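Local structure of halorhodopsin (Halobacterium salinarum, 2JAF) at residues A38-A43 and A241-A246; D197-L202 and F247-W252; S30-V35 and A233-D238. The protein uses light absorbed by its bound retinal to pump chloride ions inward across the cell membrane. The protein carries 2 engineered substitutions. One frame throughout, in Å; residues are numbered along the deposited sequence.

Interaction 1 (A38-A43 and A241-A246). With RET (retinal), chain G.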
loop_
_atom_site.group_PDB
_atom_site.type_symbol
_atom_site.label_atom_id
_atom_site.label_comp_id
_atom_site.label_asym_id
_atom_site.label_seq_id
_atom_site.Cartn_x
_atom_site.Cartn_y
_atom_site.Cartn_z
ATOM N N ALA A 38 19.105 10.565 15.707
ATOM C CA ALA A 38 20.490 10.180 15.957
ATOM C C ALA A 38 20.633 8.673 16.156
ATOM O O ALA A 38 21.501 8.039 15.553
ATOM C CB ALA A 38 21.027 10.914 17.173
ATOM N N LEU A 39 19.786 8.095 17.000
ATOM C CA LEU A 39 19.875 6.661 17.257
ATOM C C LEU A 39 19.579 5.836 16.009
ATOM O O LEU A 39 20.239 4.828 15.759
ATOM C CB LEU A 39 18.941 6.264 18.410
ATOM C CG LEU A 39 19.343 6.827 19.780
ATOM C CD1 LEU A 39 18.395 6.314 20.866
ATOM C CD2 LEU A 39 20.782 6.412 20.093
ATOM N N ALA A 40 18.593 6.255 15.221
ATOM C CA ALA A 40 18.270 5.527 14.001
ATOM C C ALA A 40 19.448 5.679 13.030
ATOM O O ALA A 40 19.773 4.756 12.282
ATOM C CB ALA A 40 16.986 6.078 13.381
ATOM N N GLY A 41 20.089 6.845 13.063
ATOM C CA GLY A 41 21.234 7.085 12.198
ATOM C C GLY A 41 22.388 6.173 12.584
ATOM O O GLY A 41 23.054 5.596 11.729
ATOM N N ILE A 42 22.626 6.043 13.883
ATOM C CA ILE A 42 23.693 5.180 14.376
ATOM C C ILE A 42 23.394 3.712 14.062
ATOM O O ILE A 42 24.293 2.950 13.693
ATOM C CB ILE A 42 23.883 5.364 15.898
ATOM C CG1 ILE A 42 24.359 6.791 16.180
ATOM C CG2 ILE A 42 24.885 4.347 16.444
ATOM C CD1 ILE A 42 24.509 7.108 17.646
ATOM N N ALA A 43 22.132 3.312 14.195
ATOM C CA ALA A 43 21.748 1.931 13.917
ATOM C C ALA A 43 22.060 1.568 12.468
ATOM O O ALA A 43 22.639 0.513 12.191
ATOM C CB ALA A 43 20.256 1.728 14.198
ATOM N N ALA A 241 11.810 -1.740 20.167
ATOM C CA ALA A 241 11.075 -2.514 19.171
ATOM C C ALA A 241 11.702 -2.465 17.785
ATOM O O ALA A 241 11.444 -3.338 16.953
ATOM C CB ALA A 241 9.620 -2.049 19.107
ATOM N N LYS A 242 12.512 -1.444 17.526
ATOM C CA LYS A 242 13.170 -1.328 16.223
ATOM C C LYS A 242 14.685 -1.506 16.234
ATOM O O LYS A 242 15.212 -2.460 15.659
ATOM C CB LYS A 242 12.874 0.029 15.574
ATOM C CG LYS A 242 11.481 0.183 15.014
ATOM C CD LYS A 242 11.340 1.558 14.372
ATOM C CE LYS A 242 10.045 1.714 13.598
ATOM N NZ LYS A 242 8.870 1.644 14.454
ATOM N N TYR A 243 15.386 -0.578 16.877
ATOM C CA TYR A 243 16.840 -0.624 16.873
ATOM C C TYR A 243 17.428 -1.818 17.610
ATOM O O TYR A 243 18.216 -2.565 17.026
ATOM C CB TYR A 243 17.424 0.690 17.415
ATOM C CG TYR A 243 16.720 1.939 16.906
ATOM C CD1 TYR A 243 16.177 1.989 15.621
ATOM C CD2 TYR A 243 16.543 3.045 17.739
ATOM C CE1 TYR A 243 15.455 3.107 15.179
ATOM C CE2 TYR A 243 15.829 4.166 17.311
ATOM C CZ TYR A 243 15.283 4.187 16.036
ATOM O OH TYR A 243 14.513 5.257 15.645
ATOM N N VAL A 244 17.057 -2.007 18.876
ATOM C CA VAL A 244 17.586 -3.131 19.643
ATOM C C VAL A 244 17.110 -4.436 19.024
ATOM O O VAL A 244 17.893 -5.378 18.860
ATOM C CB VAL A 244 17.163 -3.054 21.144
ATOM C CG1 VAL A 244 17.574 -4.332 21.880
ATOM C CG2 VAL A 244 17.840 -1.861 21.807
ATOM N N PHE A 245 15.834 -4.483 18.651
ATOM C CA PHE A 245 15.262 -5.671 18.031
ATOM C C PHE A 245 16.053 -6.052 16.783
ATOM O O PHE A 245 16.423 -7.217 16.601
ATOM C CB PHE A 245 13.795 -5.412 17.659
ATOM C CG PHE A 245 13.177 -6.495 16.820
ATOM C CD1 PHE A 245 13.300 -6.479 15.433
ATOM C CD2 PHE A 245 12.473 -7.536 17.415
ATOM C CE1 PHE A 245 12.729 -7.485 14.650
ATOM C CE2 PHE A 245 11.899 -8.543 16.642
ATOM C CZ PHE A 245 12.028 -8.517 15.259
ATOM N N ALA A 246 16.306 -5.066 15.924
ATOM C CA ALA A 246 17.048 -5.298 14.683
ATOM C C ALA A 246 18.476 -5.744 14.969
ATOM O O ALA A 246 19.020 -6.591 14.260
ATOM C CB ALA A 246 17.058 -4.031 13.829
HETATM C C1 RET G . -2.402 1.797 18.156
HETATM C C2 RET G . -3.832 2.331 18.642
HETATM C C3 RET G . -5.048 1.422 18.339
HETATM C C4 RET G . -4.865 -0.010 19.023
HETATM C C5 RET G . -3.478 -0.711 18.734
HETATM C C6 RET G . -2.250 0.142 18.316
HETATM C C7 RET G . -0.989 -0.588 17.953
HETATM C C8 RET G . 0.201 -0.171 17.440
HETATM C C9 RET G . 1.394 -0.972 17.374
HETATM C C10 RET G . 2.460 -0.198 16.912
HETATM C C11 RET G . 3.748 -0.666 16.762
HETATM C C12 RET G . 4.762 0.212 16.349
HETATM C C13 RET G . 6.129 -0.210 16.088
HETATM C C14 RET G . 6.951 0.860 15.627
HETATM C C15 RET G . 8.215 0.723 15.106
HETATM C C16 RET G . -2.326 2.245 16.650
HETATM C C17 RET G . -1.316 2.601 19.042
HETATM C C18 RET G . -3.458 -2.221 18.916
HETATM C C19 RET G . 1.452 -2.497 17.950
HETATM C C20 RET G . 6.619 -1.650 16.333
#
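Y243 alone carries the touching side of 241-246, and it meets L39, A40 and A43 of 38-43. The helix takes a wider pi-type turn at 241-244, just where the chromophore is attached. A241 opens this turn, and its CB comes 4.1 Å from C20 of retinal, on the side away from 38-43. K242 follows. Its chain runs extended as far as CE and bends at the last torsion (chi4 65°). This brings NZ to C15 of retinal, 1.3 Å away, in the covalent Schiff-base linkage of the retinal-binding rhodopsins. I69 and S73 of helix 58-82 and S115 of helix 106-127 also touch this side chain.

Y243 comes next and points to the other helix. In this seven-helix fold its ring lies between the first and last transmembrane helices, whose short segments have axes approaching to 10.3 Å at 24°. A40 CA sits over one ring face, offset toward the rim, and makes a CH-pi contact 4.2 Å from the Y243 centroid. The A40 methyl lies nearer the phenol end, with CB 3.5 Å from Y243 OH. L39 uses its CB, 3.9 Å from Y243 CE2. A43 approaches obliquely, its CB 4.3 Å from Y243 CD1. The hydroxyl of Y243 is hydrogen-bonded to S73 OG, which fixes the polar end of the ring on helix 58-82. Further along, F245 turns to V203 of helix 193-216 and to I119 of helix 106-127, while A246 packs on T66 and F47.

Interaction 2 (D197-L202 and F247-W252)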
loop_
_atom_site.group_PDB
_atom_site.type_symbol
_atom_site.label_atom_id
_atom_site.label_comp_id
_atom_site.label_asym_id
_atom_site.label_seq_id
_atom_site.Cartn_x
_atom_site.Cartn_y
_atom_site.Cartn_z
ATOM N N ASP A 197 11.908 -17.526 19.043
ATOM C CA ASP A 197 11.263 -17.465 20.354
ATOM C C ASP A 197 11.707 -16.234 21.145
ATOM O O ASP A 197 10.909 -15.623 21.860
ATOM C CB ASP A 197 11.546 -18.740 21.158
ATOM C CG ASP A 197 10.799 -19.952 20.621
ATOM O OD1 ASP A 197 9.783 -19.774 19.917
ATOM O OD2 ASP A 197 11.215 -21.091 20.917
ATOM N N THR A 198 12.981 -15.876 21.023
ATOM C CA THR A 198 13.502 -14.696 21.703
ATOM C C THR A 198 12.867 -13.443 21.103
ATOM O O THR A 198 12.362 -12.575 21.821
ATOM C CB THR A 198 15.033 -14.596 21.538
ATOM O OG1 THR A 198 15.659 -15.640 22.290
ATOM C CG2 THR A 198 15.546 -13.245 22.023
ATOM N N LEU A 199 12.891 -13.360 19.777
ATOM C CA LEU A 199 12.344 -12.200 19.078
ATOM C C LEU A 199 10.837 -12.082 19.236
ATOM O O LEU A 199 10.292 -10.975 19.244
ATOM C CB LEU A 199 12.716 -12.261 17.590
ATOM C CG LEU A 199 14.221 -12.186 17.295
ATOM C CD1 LEU A 199 14.460 -12.299 15.797
ATOM C CD2 LEU A 199 14.792 -10.873 17.825
ATOM N N ARG A 200 10.161 -13.220 19.361
ATOM C CA ARG A 200 8.714 -13.226 19.523
ATOM C C ARG A 200 8.308 -12.564 20.838
ATOM O O ARG A 200 7.330 -11.823 20.887
ATOM C CB ARG A 200 8.188 -14.663 19.475
ATOM C CG ARG A 200 6.698 -14.792 19.702
ATOM C CD ARG A 200 6.231 -16.214 19.431
ATOM N NE ARG A 200 6.781 -17.186 20.372
ATOM C CZ ARG A 200 6.419 -18.463 20.404
ATOM N NH1 ARG A 200 5.516 -18.916 19.543
ATOM N NH2 ARG A 200 6.925 -19.281 21.313
ATOM N N VAL A 201 9.059 -12.830 21.899
ATOM C CA VAL A 201 8.759 -12.235 23.197
ATOM C C VAL A 201 8.919 -10.725 23.099
ATOM O O VAL A 201 8.093 -9.969 23.616
ATOM C CB VAL A 201 9.703 -12.772 24.304
ATOM C CG1 VAL A 201 9.423 -12.053 25.622
ATOM C CG2 VAL A 201 9.508 -14.290 24.464
ATOM N N LEU A 202 9.979 -10.284 22.428
ATOM C CA LEU A 202 10.227 -8.858 22.274
ATOM C C LEU A 202 9.100 -8.167 21.520
ATOM O O LEU A 202 8.670 -7.077 21.904
ATOM C CB LEU A 202 11.556 -8.612 21.553
ATOM C CG LEU A 202 12.818 -8.948 22.350
ATOM C CD1 LEU A 202 14.053 -8.597 21.522
ATOM C CD2 LEU A 202 12.816 -8.182 23.661
ATOM N N PHE A 247 19.082 -5.178 16.007
ATOM C CA PHE A 247 20.450 -5.546 16.371
ATOM C C PHE A 247 20.532 -7.021 16.754
ATOM O O PHE A 247 21.409 -7.751 16.293
ATOM C CB PHE A 247 20.941 -4.701 17.548
ATOM C CG PHE A 247 22.308 -5.100 18.038
ATOM C CD1 PHE A 247 23.441 -4.814 17.281
ATOM C CD2 PHE A 247 22.456 -5.809 19.226
ATOM C CE1 PHE A 247 24.707 -5.231 17.699
ATOM C CE2 PHE A 247 23.717 -6.231 19.655
ATOM C CZ PHE A 247 24.844 -5.941 18.888
ATOM N N ILE A 248 19.615 -7.450 17.615
ATOM C CA ILE A 248 19.582 -8.836 18.074
ATOM C C ILE A 248 19.356 -9.794 16.913
ATOM O O ILE A 248 20.023 -10.831 16.815
ATOM C CB ILE A 248 18.469 -9.031 19.124
ATOM C CG1 ILE A 248 18.817 -8.233 20.386
ATOM C CG2 ILE A 248 18.288 -10.523 19.436
ATOM C CD1 ILE A 248 17.713 -8.200 21.427
ATOM N N LEU A 249 18.415 -9.448 16.037
ATOM C CA LEU A 249 18.111 -10.284 14.884
ATOM C C LEU A 249 19.302 -10.390 13.929
ATOM O O LEU A 249 19.709 -11.492 13.550
ATOM C CB LEU A 249 16.882 -9.730 14.152
ATOM C CG LEU A 249 16.469 -10.249 12.770
ATOM C CD1 LEU A 249 16.703 -11.741 12.638
ATOM C CD2 LEU A 249 14.998 -9.902 12.554
ATOM N N LEU A 250 19.867 -9.245 13.559
ATOM C CA LEU A 250 20.993 -9.211 12.635
ATOM C C LEU A 250 22.237 -9.919 13.177
ATOM O O LEU A 250 22.902 -10.664 12.451
ATOM C CB LEU A 250 21.326 -7.758 12.287
ATOM C CG LEU A 250 22.366 -7.535 11.187
ATOM C CD1 LEU A 250 21.995 -8.345 9.951
ATOM C CD2 LEU A 250 22.428 -6.055 10.851
ATOM N N ARG A 251 22.542 -9.692 14.450
ATOM C CA ARG A 251 23.710 -10.306 15.073
ATOM C C ARG A 251 23.610 -11.825 15.028
ATOM O O ARG A 251 24.607 -12.509 14.795
ATOM C CB ARG A 251 23.855 -9.843 16.528
ATOM C CG ARG A 251 25.081 -10.417 17.241
ATOM C CD ARG A 251 25.201 -9.934 18.686
ATOM N NE ARG A 251 24.054 -10.333 19.497
ATOM C CZ ARG A 251 23.891 -10.019 20.780
ATOM N NH1 ARG A 251 24.806 -9.297 21.416
ATOM N NH2 ARG A 251 22.801 -10.416 21.425
ATOM N N TRP A 252 22.409 -12.351 15.253
ATOM C CA TRP A 252 22.209 -13.794 15.238
ATOM C C TRP A 252 22.421 -14.323 13.824
ATOM O O TRP A 252 23.098 -15.331 13.624
ATOM C CB TRP A 252 20.798 -14.160 15.708
ATOM C CG TRP A 252 20.624 -15.644 15.919
ATOM C CD1 TRP A 252 20.880 -16.347 17.064
ATOM C CD2 TRP A 252 20.238 -16.607 14.934
ATOM N NE1 TRP A 252 20.678 -17.694 16.850
ATOM C CE2 TRP A 252 20.285 -17.880 15.551
ATOM C CE3 TRP A 252 19.862 -16.522 13.586
ATOM C CZ2 TRP A 252 19.967 -19.058 14.866
ATOM C CZ3 TRP A 252 19.548 -17.697 12.904
ATOM C CH2 TRP A 252 19.603 -18.946 13.547
#
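L199 and I248 meet because L199 sets CG, and I248 its longer branch CG1, beside the backbone N (chi1 -64° and -66°). The I248 CG2 methyl is thereby left anti to the backbone N, facing L199. The two side chains slide past each other in opposite directions, with L199 CD2 3.9 Å from I248 CG2. The other methyl of L199, CD1, goes to L249. The leucines cross at about a right angle, and L199 CD1 lies 3.9 Å from both CB and CD1 of L249. L199 thus forks over two consecutive residues of the facing helix. One turn on, L202 reaches tip to tip with I248, its CD1 3.7 Å from I248 CD1. I248 thus meets two leucines one turn apart, L199 through CG2 and L202 through CD1.

The contact is wholly apolar. It buries 184 Å² between antiparallel segments whose axes lie 10.8 Å apart at 170°. It joins the sixth and seventh transmembrane helices of the rhodopsin fold.

L199 and L249 are the buried half, and both also pack on L126 of helix 106-127, with L249 on A122 as well. W252 spans to L126 and to E194 and I195 of helix 193-216. On the other flank of helix 227-255, F247 and L250 touch F47 of helix 27-50.

Interaction 3 (S30-V35 and A233-D238)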
loop_
_atom_site.group_PDB
_atom_site.type_symbol
_atom_site.label_atom_id
_atom_site.label_comp_id
_atom_site.label_asym_id
_atom_site.label_seq_id
_atom_site.Cartn_x
_atom_site.Cartn_y
_atom_site.Cartn_z
ATOM N N SER A 30 10.743 18.211 21.781
ATOM C CA SER A 30 11.781 18.239 20.755
ATOM C C SER A 30 12.836 17.150 20.926
ATOM O O SER A 30 13.196 16.474 19.962
ATOM C CB SER A 30 12.470 19.606 20.738
ATOM O OG SER A 30 11.546 20.620 20.397
ATOM N N SER A 31 13.328 16.982 22.149
ATOM C CA SER A 31 14.357 15.979 22.407
ATOM C C SER A 31 13.910 14.550 22.090
ATOM O O SER A 31 14.708 13.745 21.613
ATOM C CB SER A 31 14.843 16.073 23.863
ATOM O OG SER A 31 13.769 15.987 24.787
ATOM N N SER A 32 12.642 14.242 22.341
ATOM C CA SER A 32 12.118 12.904 22.077
ATOM C C SER A 32 12.192 12.555 20.591
ATOM O O SER A 32 12.167 11.381 20.217
ATOM C CB SER A 32 10.665 12.794 22.554
ATOM O OG SER A 32 9.791 13.527 21.714
ATOM N N LEU A 33 12.282 13.575 19.742
ATOM C CA LEU A 33 12.358 13.352 18.305
ATOM C C LEU A 33 13.804 13.339 17.805
ATOM O O LEU A 33 14.208 12.429 17.079
ATOM C CB LEU A 33 11.561 14.433 17.568
ATOM C CG LEU A 33 10.119 14.619 18.049
ATOM C CD1 LEU A 33 9.467 15.763 17.279
ATOM C CD2 LEU A 33 9.337 13.322 17.861
ATOM N N TRP A 34 14.588 14.340 18.192
ATOM C CA TRP A 34 15.983 14.400 17.759
ATOM C C TRP A 34 16.785 13.207 18.247
ATOM O O TRP A 34 17.672 12.722 17.546
ATOM C CB TRP A 34 16.655 15.685 18.248
ATOM C CG TRP A 34 16.307 16.885 17.427
ATOM C CD1 TRP A 34 15.614 17.989 17.838
ATOM C CD2 TRP A 34 16.620 17.098 16.045
ATOM N NE1 TRP A 34 15.475 18.877 16.794
ATOM C CE2 TRP A 34 16.082 18.355 15.682
ATOM C CE3 TRP A 34 17.301 16.350 15.075
ATOM C CZ2 TRP A 34 16.205 18.881 14.390
ATOM C CZ3 TRP A 34 17.423 16.873 13.788
ATOM C CH2 TRP A 34 16.876 18.129 13.460
ATOM N N VAL A 35 16.469 12.731 19.446
ATOM C CA VAL A 35 17.185 11.596 20.008
ATOM C C VAL A 35 17.106 10.390 19.076
ATOM O O VAL A 35 18.098 9.689 18.883
ATOM C CB VAL A 35 16.633 11.207 21.407
ATOM C CG1 VAL A 35 15.175 10.790 21.305
ATOM C CG2 VAL A 35 17.459 10.073 21.994
ATOM N N ALA A 233 7.429 8.303 25.396
ATOM C CA ALA A 233 7.066 6.907 25.610
ATOM C C ALA A 233 7.185 6.140 24.293
ATOM O O ALA A 233 7.790 5.066 24.242
ATOM C CB ALA A 233 5.638 6.806 26.170
ATOM N N TYR A 234 6.608 6.695 23.229
ATOM C CA TYR A 234 6.670 6.064 21.910
ATOM C C TYR A 234 8.127 5.961 21.435
ATOM O O TYR A 234 8.539 4.946 20.865
ATOM C CB TYR A 234 5.878 6.884 20.881
ATOM C CG TYR A 234 4.363 6.822 20.992
ATOM C CD1 TYR A 234 3.688 5.603 20.986
ATOM C CD2 TYR A 234 3.600 7.994 21.008
ATOM C CE1 TYR A 234 2.291 5.549 20.985
ATOM C CE2 TYR A 234 2.203 7.950 21.005
ATOM C CZ TYR A 234 1.557 6.730 20.990
ATOM O OH TYR A 234 0.179 6.679 20.954
ATOM N N SER A 235 8.901 7.019 21.661
ATOM C CA SER A 235 10.299 7.038 21.250
ATOM C C SER A 235 11.095 5.946 21.942
ATOM O O SER A 235 11.911 5.282 21.311
ATOM C CB SER A 235 10.928 8.405 21.531
ATOM O OG SER A 235 10.379 9.383 20.660
ATOM N N VAL A 236 10.864 5.755 23.237
ATOM C CA VAL A 236 11.573 4.701 23.958
ATOM C C VAL A 236 11.147 3.334 23.421
ATOM O O VAL A 236 11.966 2.429 23.277
ATOM C CB VAL A 236 11.288 4.752 25.472
ATOM C CG1 VAL A 236 11.853 3.508 26.154
ATOM C CG2 VAL A 236 11.911 6.007 26.068
ATOM N N LEU A 237 9.859 3.174 23.132
ATOM C CA LEU A 237 9.389 1.899 22.596
ATOM C C LEU A 237 10.071 1.628 21.258
ATOM O O LEU A 237 10.496 0.502 20.983
ATOM C CB LEU A 237 7.866 1.912 22.423
ATOM C CG LEU A 237 7.080 1.779 23.732
ATOM C CD1 LEU A 237 5.601 1.971 23.456
ATOM C CD2 LEU A 237 7.334 0.379 24.345
ATOM N N ASP A 238 10.177 2.663 20.427
ATOM C CA ASP A 238 10.825 2.531 19.121
ATOM C C ASP A 238 12.280 2.080 19.262
ATOM O O ASP A 238 12.766 1.275 18.463
ATOM C CB ASP A 238 10.800 3.863 18.366
ATOM C CG ASP A 238 9.505 4.098 17.604
ATOM O OD1 ASP A 238 8.597 3.241 17.635
ATOM O OD2 ASP A 238 9.403 5.162 16.956
#
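S235 and S32, on the last and first helices of the seven-helix rhodopsin bundle, are joined by a buried hydrogen bond from a side chain to a backbone carbonyl. S235 points at the neighbouring helix. With OG beside its own backbone N (chi1 -69°), S235 OG donates to S32 O at 2.7 Å. The donor comes from above the carbonyl plane, 38° out of it, with a C=O...OG angle of 132°. The S32 hydroxyl is engaged elsewhere, with L29 O and with S231 OG of helix 227-255. S32 CB lies 3.9 Å from S235 OG. The two helices come close here, CA to CA 6.2 Å between S32 and S235.

The polar network continues beyond the pair. R108 NH2 also bonds to S235 OG, and S231 O is a second, competing acceptor for it. N36 ND2 binds S235 O, a further polar tie between the same helices. Further along 233-238, D238 lines the retinal pocket, its carboxylate bonded to Y77 OH through OD2 and Y210 OH through OD1. Within 30-35, S30 O accepts from two backbone amides, L33 N at 3.0 Å and W34 N at 3.1 Å.

Overall arrangement
All three contacts lie on helix 227-255, in the order 233-238, 241-246 and 247-252. Interactions 3 and 1 join it to helix 27-50, and their centres are 12 Å apart. They touch through Y243 CD2 and D238 O. Interaction 2 joins it to helix 193-216, with its centre 13 Å from that of interaction 1. Interactions 2 and 3 are 22 Å apart, centre to centre, and do not touch. F245 of interaction 1 packs on L199 of interaction 2. Along the chain the partner segments come first, 30-35, 38-43 and 197-202. The last transmembrane helix, which bears the retinal, is thus fixed to the first helix and the sixth, closing the bundle around the chromophore.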